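Local coordinates for protein putative aspartate aminotransferase (Thermus thermophilus, PDB 1IUG) that probably transfers amino groups between amino acids and 2-oxo acids, using pyridoxal 5'-phosphate as cofactor, at residues Leu67-Phe72 with Leu95-Val100; Arg77-Val82 with Val100-Asp105; Pro112-Val117 with Leu140-Arg145. All coordinates share one frame; numbering follows the deposited sequence.

Overall arrangement
From the N-terminal side, helix 60-71 opens interaction 1 at L67-F72, and strand 77-82 follows at once and opens interaction 2. Helix 85-96 then brings the chain back: L95-V100 closes the first loop and V100-D105 the second. The two contacts therefore cross, and they share V100; F72 and L99 of interaction 1 both pack on V78 of interaction 2. Interaction 3 comes later, in series, closing the loop from P112-V117 to helix 140-150. P81 meets P112 and L79 meets V117, so strand 77-82, next to the edge of the seven-stranded sheet, links interactions 2 and 3. Interactions 1 and 3 do not touch, their nearest atoms being about 10 Å apart.

Interaction 1 (Leu67-Phe72 with Leu95-Val100); sequences LVKNLF and LEAGLV
K69 stretches from helix 60-71 to the C-terminal end of helix 85-96, where the chain turns at G98 in a Schellman motif. Its CG stands anti to the carbonyl carbon (chi1 -75°); the chain bends at chi2 and is eclipsed at chi4, near 0°. This path lays the methylenes over A97, with K69 CE 3.6 Å from A97 CB, and delivers NZ to the carboxylate of E96. Small A97 suits the spot because a larger side chain would compete with the lysine for the same place. E96 comes from the other side, its CG anti to the backbone N and its chain bent at chi2, so the two side chains cross at about a right angle. K69 NZ meets E96 OE1 at 3.2 Å, on the syn lone pair. Water 1 bridges the same pair, accepting from K69 NZ at 3.0 Å and donating to E96 OE1 at 2.7 Å; water 2 also lies between NZ and OE1. The stronger partner of the ammonium group is E65, so the cation is shared between two carboxylates.

Beneath the charges the contact is aliphatic. V68, with CG1 anti to the backbone N, sends that methyl to L99 CD1 at 3.9 Å and to A97 CB at 4.0 Å. L99 leaves the backbone toward helix 60-71, CG anti to the carbonyl carbon, and its CD2 lies 3.8 Å from F72 CB.

An alanine in place of K69 would remove the cation between E65 and E96 and the methylenes over A97, and would probably leave the two carboxylates repelling each other. Two carboxylates and two bridging waters around one ammonium imply that the lysine is likely to stay protonated, its aliphatic stem buried against A97.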
loop_
_atom_site.group_PDB
_atom_site.type_symbol
_atom_site.label_atom_id
_atom_site.label_comp_id
_atom_site.label_asym_id
_atom_site.label_seq_id
_atom_site.Cartn_x
_atom_site.Cartn_y
_atom_site.Cartn_z
ATOM N N LEU A 67 11.513 2.416 -8.220
ATOM C CA LEU A 67 12.103 2.802 -9.496
ATOM C C LEU A 67 13.609 2.973 -9.325
ATOM O O LEU A 67 14.392 2.400 -10.083
ATOM C CB LEU A 67 11.480 4.115 -9.989
ATOM C CG LEU A 67 11.889 4.719 -11.343
ATOM C CD1 LEU A 67 10.796 5.664 -11.800
ATOM C CD2 LEU A 67 13.229 5.463 -11.267
ATOM N N VAL A 68 13.994 3.755 -8.317
ATOM C CA VAL A 68 15.396 4.043 -8.024
ATOM C C VAL A 68 16.204 2.799 -7.649
ATOM O O VAL A 68 17.283 2.567 -8.198
ATOM C CB VAL A 68 15.514 5.107 -6.901
ATOM C CG1 VAL A 68 16.974 5.321 -6.500
ATOM C CG2 VAL A 68 14.903 6.420 -7.364
ATOM N N LYS A 69 15.662 2.006 -6.726
ATOM C CA LYS A 69 16.296 0.776 -6.243
ATOM C C LYS A 69 16.530 -0.268 -7.334
ATOM O O LYS A 69 17.556 -0.941 -7.348
ATOM C CB LYS A 69 15.419 0.106 -5.176
ATOM C CG LYS A 69 15.388 0.738 -3.793
ATOM C CD LYS A 69 16.753 0.773 -3.164
ATOM C CE LYS A 69 16.732 1.376 -1.768
ATOM N NZ LYS A 69 15.376 1.787 -1.322
ATOM N N ASN A 70 15.551 -0.433 -8.213
ATOM C CA ASN A 70 15.637 -1.439 -9.259
ATOM C C ASN A 70 16.340 -1.069 -10.558
ATOM O O ASN A 70 16.468 -1.911 -11.444
ATOM C CB ASN A 70 14.241 -1.996 -9.553
ATOM C CG ASN A 70 13.692 -2.823 -8.405
ATOM O OD1 ASN A 70 13.723 -4.049 -8.445
ATOM N ND2 ASN A 70 13.191 -2.153 -7.375
ATOM N N LEU A 71 16.785 0.178 -10.677
ATOM C CA LEU A 71 17.477 0.624 -11.887
ATOM C C LEU A 71 18.894 1.102 -11.618
ATOM O O LEU A 71 19.685 1.252 -12.544
ATOM C CB LEU A 71 16.691 1.732 -12.587
ATOM C CG LEU A 71 15.426 1.274 -13.313
ATOM C CD1 LEU A 71 14.686 2.480 -13.842
ATOM C CD2 LEU A 71 15.782 0.310 -14.433
ATOM N N PHE A 72 19.206 1.345 -10.350
ATOM C CA PHE A 72 20.527 1.815 -9.965
ATOM C C PHE A 72 21.088 0.977 -8.818
ATOM O O PHE A 72 20.397 0.706 -7.830
ATOM C CB PHE A 72 20.470 3.293 -9.561
ATOM C CG PHE A 72 19.969 4.203 -10.650
ATOM C CD1 PHE A 72 18.646 4.645 -10.652
ATOM C CD2 PHE A 72 20.811 4.603 -11.685
ATOM C CE1 PHE A 72 18.168 5.472 -11.672
ATOM C CE2 PHE A 72 20.347 5.427 -12.707
ATOM C CZ PHE A 72 19.020 5.863 -12.702
ATOM N N LEU A 95 19.842 8.922 -1.826
ATOM C CA LEU A 95 20.826 8.798 -0.757
ATOM C C LEU A 95 20.640 7.479 -0.010
ATOM O O LEU A 95 21.581 6.688 0.100
ATOM C CB LEU A 95 20.716 9.963 0.231
ATOM C CG LEU A 95 21.343 11.285 -0.206
ATOM C CD1 LEU A 95 21.101 12.348 0.856
ATOM C CD2 LEU A 95 22.841 11.091 -0.442
ATOM N N GLU A 96 19.415 7.226 0.457
ATOM C CA GLU A 96 19.115 6.003 1.201
ATOM C C GLU A 96 19.373 4.749 0.360
ATOM O O GLU A 96 19.716 3.695 0.895
ATOM C CB GLU A 96 17.669 6.035 1.718
ATOM C CG GLU A 96 17.329 4.968 2.774
ATOM C CD GLU A 96 17.040 3.597 2.188
ATOM O OE1 GLU A 96 16.443 3.523 1.095
ATOM O OE2 GLU A 96 17.403 2.583 2.824
ATOM N N ALA A 97 19.232 4.872 -0.958
ATOM C CA ALA A 97 19.471 3.748 -1.859
ATOM C C ALA A 97 20.974 3.489 -2.059
ATOM O O ALA A 97 21.368 2.611 -2.830
ATOM C CB ALA A 97 18.791 4.000 -3.193
ATOM N N GLY A 98 21.804 4.273 -1.372
ATOM C CA GLY A 98 23.247 4.113 -1.461
ATOM C C GLY A 98 23.882 4.586 -2.758
ATOM O O GLY A 98 24.797 3.941 -3.277
ATOM N N LEU A 99 23.418 5.724 -3.269
ATOM C CA LEU A 99 23.948 6.278 -4.511
ATOM C C LEU A 99 24.739 7.559 -4.261
ATOM O O LEU A 99 24.512 8.257 -3.267
ATOM C CB LEU A 99 22.802 6.594 -5.483
ATOM C CG LEU A 99 21.824 5.480 -5.865
ATOM C CD1 LEU A 99 20.766 6.040 -6.804
ATOM C CD2 LEU A 99 22.561 4.329 -6.519
ATOM N N VAL A 100 25.674 7.857 -5.163
ATOM C CA VAL A 100 26.467 9.080 -5.070
ATOM C C VAL A 100 25.618 10.125 -5.789
ATOM O O VAL A 100 25.435 10.067 -7.008
ATOM C CB VAL A 100 27.843 8.929 -5.752
ATOM C CG1 VAL A 100 28.697 10.154 -5.464
ATOM C CG2 VAL A 100 28.542 7.670 -5.259
HETATM O O HOH W 1 15.399 4.814 -1.071
HETATM O O HOH W 2 15.551 0.577 0.890
#

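Interaction 2 (Arg77-Val82 with Val100-Asp105); sequences RVLVPV and VVERLD
Strands 77-82 and 100-105 run parallel in register, R77 beside V100 through V82 beside D105, as neighbours in a beta-alpha-beta unit. The backbone bonds alternate in direction. V78 N, V80 N and V82 N donate to V100 O, E102 O and L104 O, the last at 2.9 Å and 177°, from above the carbonyl plane. E102 N reaches V78 O at 3.1 Å, and L104 N makes a weak bond to V80 O. P81 costs this pair nothing, because its nitrogen is turned to the strand 124-128 side, where it can donate no bond.

Apolar contacts follow the two faces. V101 CG1 meets V80 CG2 at 3.7 Å and its CG2 meets V78 CG2; beta-branched valines favour the extended backbone and give the helix a compact apolar surface. On the opposite face L79 runs beside the methylenes of E102 and touches L104 CD1 through its CD1.

Charged groups frame the pair. R77 NH1 forms a long salt bridge of 3.7 Å with E102 OE2, whose hydrogen bond is to Y122 OH. R103 lays NE 3.3 Å from V82 CG2 and makes through it a weakly hydrogen-bonded salt bridge with D105 OD1.

Helix 85-96 packs on the V80, V82 and V101 face, where Y91 makes a cation-pi contact with R103; strand 124-128 flanks 77-82, and 100-105 is an outermost strand within this chain.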
loop_
_atom_site.group_PDB
_atom_site.type_symbol
_atom_site.label_atom_id
_atom_site.label_comp_id
_atom_site.label_asym_id
_atom_site.label_seq_id
_atom_site.Cartn_x
_atom_site.Cartn_y
_atom_site.Cartn_z
ATOM N N ARG A 77 26.649 6.807 -9.891
ATOM C CA ARG A 77 26.560 8.266 -10.009
ATOM C C ARG A 77 25.213 8.731 -10.579
ATOM O O ARG A 77 24.853 8.371 -11.702
ATOM C CB ARG A 77 27.669 8.733 -10.962
ATOM C CG ARG A 77 28.918 9.360 -10.355
ATOM C CD ARG A 77 28.650 10.631 -9.568
ATOM N NE ARG A 77 29.838 11.487 -9.587
ATOM C CZ ARG A 77 29.825 12.815 -9.490
ATOM N NH1 ARG A 77 28.679 13.468 -9.360
ATOM N NH2 ARG A 77 30.963 13.495 -9.543
ATOM N N VAL A 78 24.478 9.540 -9.822
ATOM C CA VAL A 78 23.197 10.056 -10.306
ATOM C C VAL A 78 23.055 11.552 -10.065
ATOM O O VAL A 78 23.485 12.083 -9.040
ATOM C CB VAL A 78 21.964 9.325 -9.700
ATOM C CG1 VAL A 78 21.961 7.857 -10.105
ATOM C CG2 VAL A 78 21.926 9.490 -8.189
ATOM N N LEU A 79 22.452 12.223 -11.036
ATOM C CA LEU A 79 22.236 13.656 -10.965
ATOM C C LEU A 79 20.776 13.915 -10.587
ATOM O O LEU A 79 19.859 13.433 -11.254
ATOM C CB LEU A 79 22.584 14.280 -12.319
ATOM C CG LEU A 79 22.428 15.780 -12.541
ATOM C CD1 LEU A 79 23.142 16.549 -11.450
ATOM C CD2 LEU A 79 22.994 16.129 -13.909
ATOM N N VAL A 80 20.571 14.655 -9.500
ATOM C CA VAL A 80 19.230 14.967 -9.017
ATOM C C VAL A 80 19.004 16.459 -8.775
ATOM O O VAL A 80 19.497 17.021 -7.792
ATOM C CB VAL A 80 18.916 14.216 -7.690
ATOM C CG1 VAL A 80 17.504 14.536 -7.219
ATOM C CG2 VAL A 80 19.099 12.713 -7.868
ATOM N N PRO A 81 18.292 17.130 -9.697
ATOM C CA PRO A 81 18.005 18.558 -9.557
ATOM C C PRO A 81 16.923 18.717 -8.493
ATOM O O PRO A 81 15.980 17.924 -8.438
ATOM C CB PRO A 81 17.454 18.935 -10.934
ATOM C CG PRO A 81 18.041 17.911 -11.846
ATOM C CD PRO A 81 17.914 16.657 -11.037
ATOM N N VAL A 82 17.065 19.724 -7.639
ATOM C CA VAL A 82 16.087 19.965 -6.593
ATOM C C VAL A 82 15.493 21.361 -6.737
ATOM O O VAL A 82 16.211 22.361 -6.735
ATOM C CB VAL A 82 16.694 19.762 -5.192
ATOM C CG1 VAL A 82 15.660 20.074 -4.112
ATOM C CG2 VAL A 82 17.178 18.329 -5.047
ATOM N N VAL A 100 25.674 7.857 -5.163
ATOM C CA VAL A 100 26.467 9.080 -5.070
ATOM C C VAL A 100 25.618 10.125 -5.789
ATOM O O VAL A 100 25.435 10.067 -7.008
ATOM C CB VAL A 100 27.843 8.929 -5.752
ATOM C CG1 VAL A 100 28.697 10.154 -5.464
ATOM C CG2 VAL A 100 28.542 7.670 -5.259
ATOM N N VAL A 101 25.118 11.094 -5.027
ATOM C CA VAL A 101 24.223 12.096 -5.578
ATOM C C VAL A 101 24.688 13.545 -5.716
ATOM O O VAL A 101 25.083 14.185 -4.731
ATOM C CB VAL A 101 22.892 12.096 -4.773
ATOM C CG1 VAL A 101 21.845 12.956 -5.466
ATOM C CG2 VAL A 101 22.382 10.671 -4.589
ATOM N N GLU A 102 24.616 14.056 -6.946
ATOM C CA GLU A 102 24.941 15.453 -7.213
ATOM C C GLU A 102 23.604 16.171 -7.118
ATOM O O GLU A 102 22.683 15.904 -7.885
ATOM C CB GLU A 102 25.551 15.676 -8.601
ATOM C CG GLU A 102 25.731 17.168 -8.918
ATOM C CD GLU A 102 26.651 17.432 -10.096
ATOM O OE1 GLU A 102 26.207 18.086 -11.066
ATOM O OE2 GLU A 102 27.825 17.009 -10.045
ATOM N N ARG A 103 23.526 17.090 -6.172
ATOM C CA ARG A 103 22.321 17.842 -5.888
ATOM C C ARG A 103 22.455 19.289 -6.378
ATOM O O ARG A 103 23.287 20.049 -5.879
ATOM C CB ARG A 103 22.110 17.738 -4.369
ATOM C CG ARG A 103 20.780 18.130 -3.763
ATOM C CD ARG A 103 20.400 19.564 -3.963
ATOM N NE ARG A 103 19.310 19.972 -3.069
ATOM C CZ ARG A 103 19.213 19.667 -1.775
ATOM N NH1 ARG A 103 20.144 18.934 -1.175
ATOM N NH2 ARG A 103 18.180 20.110 -1.069
ATOM N N LEU A 104 21.671 19.642 -7.396
ATOM C CA LEU A 104 21.680 20.996 -7.949
ATOM C C LEU A 104 20.430 21.755 -7.503
ATOM O O LEU A 104 19.319 21.466 -7.956
ATOM C CB LEU A 104 21.750 20.956 -9.477
ATOM C CG LEU A 104 22.987 20.327 -10.124
ATOM C CD1 LEU A 104 22.895 20.495 -11.635
ATOM C CD2 LEU A 104 24.265 20.975 -9.592
ATOM N N ASP A 105 20.620 22.738 -6.625
ATOM C CA ASP A 105 19.511 23.527 -6.093
ATOM C C ASP A 105 18.995 24.663 -6.961
ATOM O O ASP A 105 19.766 25.424 -7.544
ATOM C CB ASP A 105 19.860 24.087 -4.712
ATOM C CG ASP A 105 19.819 23.034 -3.629
ATOM O OD1 ASP A 105 18.715 22.755 -3.116
ATOM O OD2 ASP A 105 20.894 22.491 -3.289
#

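Interaction 3 (Pro112-Val117 with Leu140-Arg145); sequences PRPEDV and LPALAR
In the large domain of this fold type I enzyme, whose core is a seven-stranded mixed sheet, the loop after strand 100-105 makes a short helical turn that rests on helix 140-150. The tight part centres on one methyl. L143 has CG anti to the carbonyl carbon (chi1 -68°) and CD1 extended at chi2 172°, which directs CD2 into the curve of the loop. There L143 CD2 lies 3.6 Å from P112 O and almost as close to R113 C and P114 N. P112 CB adds a contact with the same L143 CD2 at 4.0 Å. A branched, flexible leucine suits this place, since a single methyl can touch the backbone of three successive residues. Proline suits P114 as well: its nitrogen carries no hydrogen, so an apolar methyl can lie close without burying a donor. Around this core P112 packs on P81, L143 on L127, and V117 on both L79 and L125, so the contact joins the helix and the loop to the sheet.

Toward solvent the packing thins. P114 CG touches A142 CB at 3.9 Å, a contact that a small alanine allows. R113, E115 and R145 are exposed, as suits long charged chains, and leave the backbone away from the opposite segment. The turn itself is shaped by D116 N, which bonds R113 O at 2.9 Å, and D116 OD2 is held by Y106 OH.

V117 returns to the buried side and crosses L143 at about a right angle. Its chi1 of -60° puts CG2 in the crowded position between the backbone N and the carbonyl carbon, and from there V117 CG2 approaches L143 O to 3.6 Å.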
loop_
_atom_site.group_PDB
_atom_site.type_symbol
_atom_site.label_atom_id
_atom_site.label_comp_id
_atom_site.label_asym_id
_atom_site.label_seq_id
_atom_site.Cartn_x
_atom_site.Cartn_y
_atom_site.Cartn_z
ATOM N N PRO A 112 14.888 23.139 -13.912
ATOM C CA PRO A 112 16.226 22.950 -14.482
ATOM C C PRO A 112 16.328 23.343 -15.953
ATOM O O PRO A 112 15.363 23.221 -16.705
ATOM C CB PRO A 112 16.454 21.445 -14.319
ATOM C CG PRO A 112 15.595 21.084 -13.158
ATOM C CD PRO A 112 14.347 21.858 -13.428
ATOM N N ARG A 113 17.502 23.830 -16.345
ATOM C CA ARG A 113 17.774 24.206 -17.733
ATOM C C ARG A 113 18.450 22.982 -18.356
ATOM O O ARG A 113 19.207 22.279 -17.682
ATOM C CB ARG A 113 18.771 25.370 -17.801
ATOM C CG ARG A 113 18.510 26.544 -16.876
ATOM C CD ARG A 113 17.177 27.222 -17.132
ATOM N NE ARG A 113 16.881 28.236 -16.114
ATOM C CZ ARG A 113 17.669 29.267 -15.809
ATOM N NH1 ARG A 113 18.823 29.451 -16.440
ATOM N NH2 ARG A 113 17.310 30.110 -14.849
ATOM N N PRO A 114 18.181 22.702 -19.642
ATOM C CA PRO A 114 18.792 21.550 -20.321
ATOM C C PRO A 114 20.327 21.593 -20.270
ATOM O O PRO A 114 20.991 20.553 -20.235
ATOM C CB PRO A 114 18.284 21.698 -21.751
ATOM C CG PRO A 114 16.921 22.294 -21.552
ATOM C CD PRO A 114 17.172 23.348 -20.501
ATOM N N GLU A 115 20.875 22.804 -20.236
ATOM C CA GLU A 115 22.320 23.003 -20.189
ATOM C C GLU A 115 22.906 22.624 -18.830
ATOM O O GLU A 115 24.087 22.290 -18.729
ATOM C CB GLU A 115 22.679 24.463 -20.501
ATOM C CG GLU A 115 21.896 25.087 -21.646
ATOM C CD GLU A 115 20.550 25.634 -21.201
ATOM O OE1 GLU A 115 20.530 26.513 -20.309
ATOM O OE2 GLU A 115 19.516 25.190 -21.745
ATOM N N ASP A 116 22.078 22.667 -17.791
ATOM C CA ASP A 116 22.535 22.333 -16.446
ATOM C C ASP A 116 22.740 20.840 -16.222
ATOM O O ASP A 116 23.557 20.441 -15.390
ATOM C CB ASP A 116 21.562 22.883 -15.401
ATOM C CG ASP A 116 21.458 24.399 -15.431
ATOM O OD1 ASP A 116 22.332 25.062 -16.032
ATOM O OD2 ASP A 116 20.496 24.934 -14.844
ATOM N N VAL A 117 21.990 20.016 -16.952
ATOM C CA VAL A 117 22.100 18.570 -16.811
ATOM C C VAL A 117 22.958 17.919 -17.891
ATOM O O VAL A 117 23.133 16.698 -17.902
ATOM C CB VAL A 117 20.708 17.890 -16.766
ATOM C CG1 VAL A 117 19.906 18.425 -15.584
ATOM C CG2 VAL A 117 19.954 18.105 -18.082
ATOM N N LEU A 140 10.571 18.060 -19.621
ATOM C CA LEU A 140 11.066 16.693 -19.647
ATOM C C LEU A 140 11.823 16.230 -20.895
ATOM O O LEU A 140 12.948 15.746 -20.781
ATOM C CB LEU A 140 9.917 15.725 -19.333
ATOM C CG LEU A 140 10.171 14.626 -18.303
ATOM C CD1 LEU A 140 10.676 15.229 -17.005
ATOM C CD2 LEU A 140 8.884 13.864 -18.060
ATOM N N PRO A 141 11.229 16.377 -22.096
ATOM C CA PRO A 141 11.909 15.941 -23.323
ATOM C C PRO A 141 13.254 16.623 -23.545
ATOM O O PRO A 141 14.232 15.969 -23.899
ATOM C CB PRO A 141 10.914 16.319 -24.423
ATOM C CG PRO A 141 9.591 16.275 -23.724
ATOM C CD PRO A 141 9.909 16.950 -22.422
ATOM N N ALA A 142 13.290 17.935 -23.325
ATOM C CA ALA A 142 14.506 18.725 -23.505
ATOM C C ALA A 142 15.581 18.374 -22.483
ATOM O O ALA A 142 16.768 18.329 -22.813
ATOM C CB ALA A 142 14.186 20.216 -23.453
ATOM N N LEU A 143 15.166 18.129 -21.243
ATOM C CA LEU A 143 16.112 17.770 -20.191
ATOM C C LEU A 143 16.679 16.385 -20.447
ATOM O O LEU A 143 17.884 16.169 -20.337
ATOM C CB LEU A 143 15.429 17.804 -18.826
ATOM C CG LEU A 143 15.019 19.186 -18.321
ATOM C CD1 LEU A 143 14.196 19.043 -17.059
ATOM C CD2 LEU A 143 16.257 20.029 -18.068
ATOM N N ALA A 144 15.803 15.464 -20.837
ATOM C CA ALA A 144 16.182 14.082 -21.113
ATOM C C ALA A 144 17.208 13.910 -22.233
ATOM O O ALA A 144 18.182 13.170 -22.062
ATOM C CB ALA A 144 14.943 13.244 -21.404
ATOM N N ARG A 145 17.013 14.573 -23.374
ATOM C CA ARG A 145 17.984 14.393 -24.448
ATOM C C ARG A 145 19.291 15.162 -24.282
ATOM O O ARG A 145 20.316 14.756 -24.823
ATOM C CB ARG A 145 17.367 14.519 -25.858
ATOM C CG ARG A 145 17.346 15.876 -26.535
ATOM C CD ARG A 145 16.559 16.907 -25.771
ATOM N NE ARG A 145 16.267 18.071 -26.608
ATOM C CZ ARG A 145 15.275 18.131 -27.493
ATOM N NH1 ARG A 145 14.465 17.093 -27.671
ATOM N NH2 ARG A 145 15.080 19.244 -28.184
#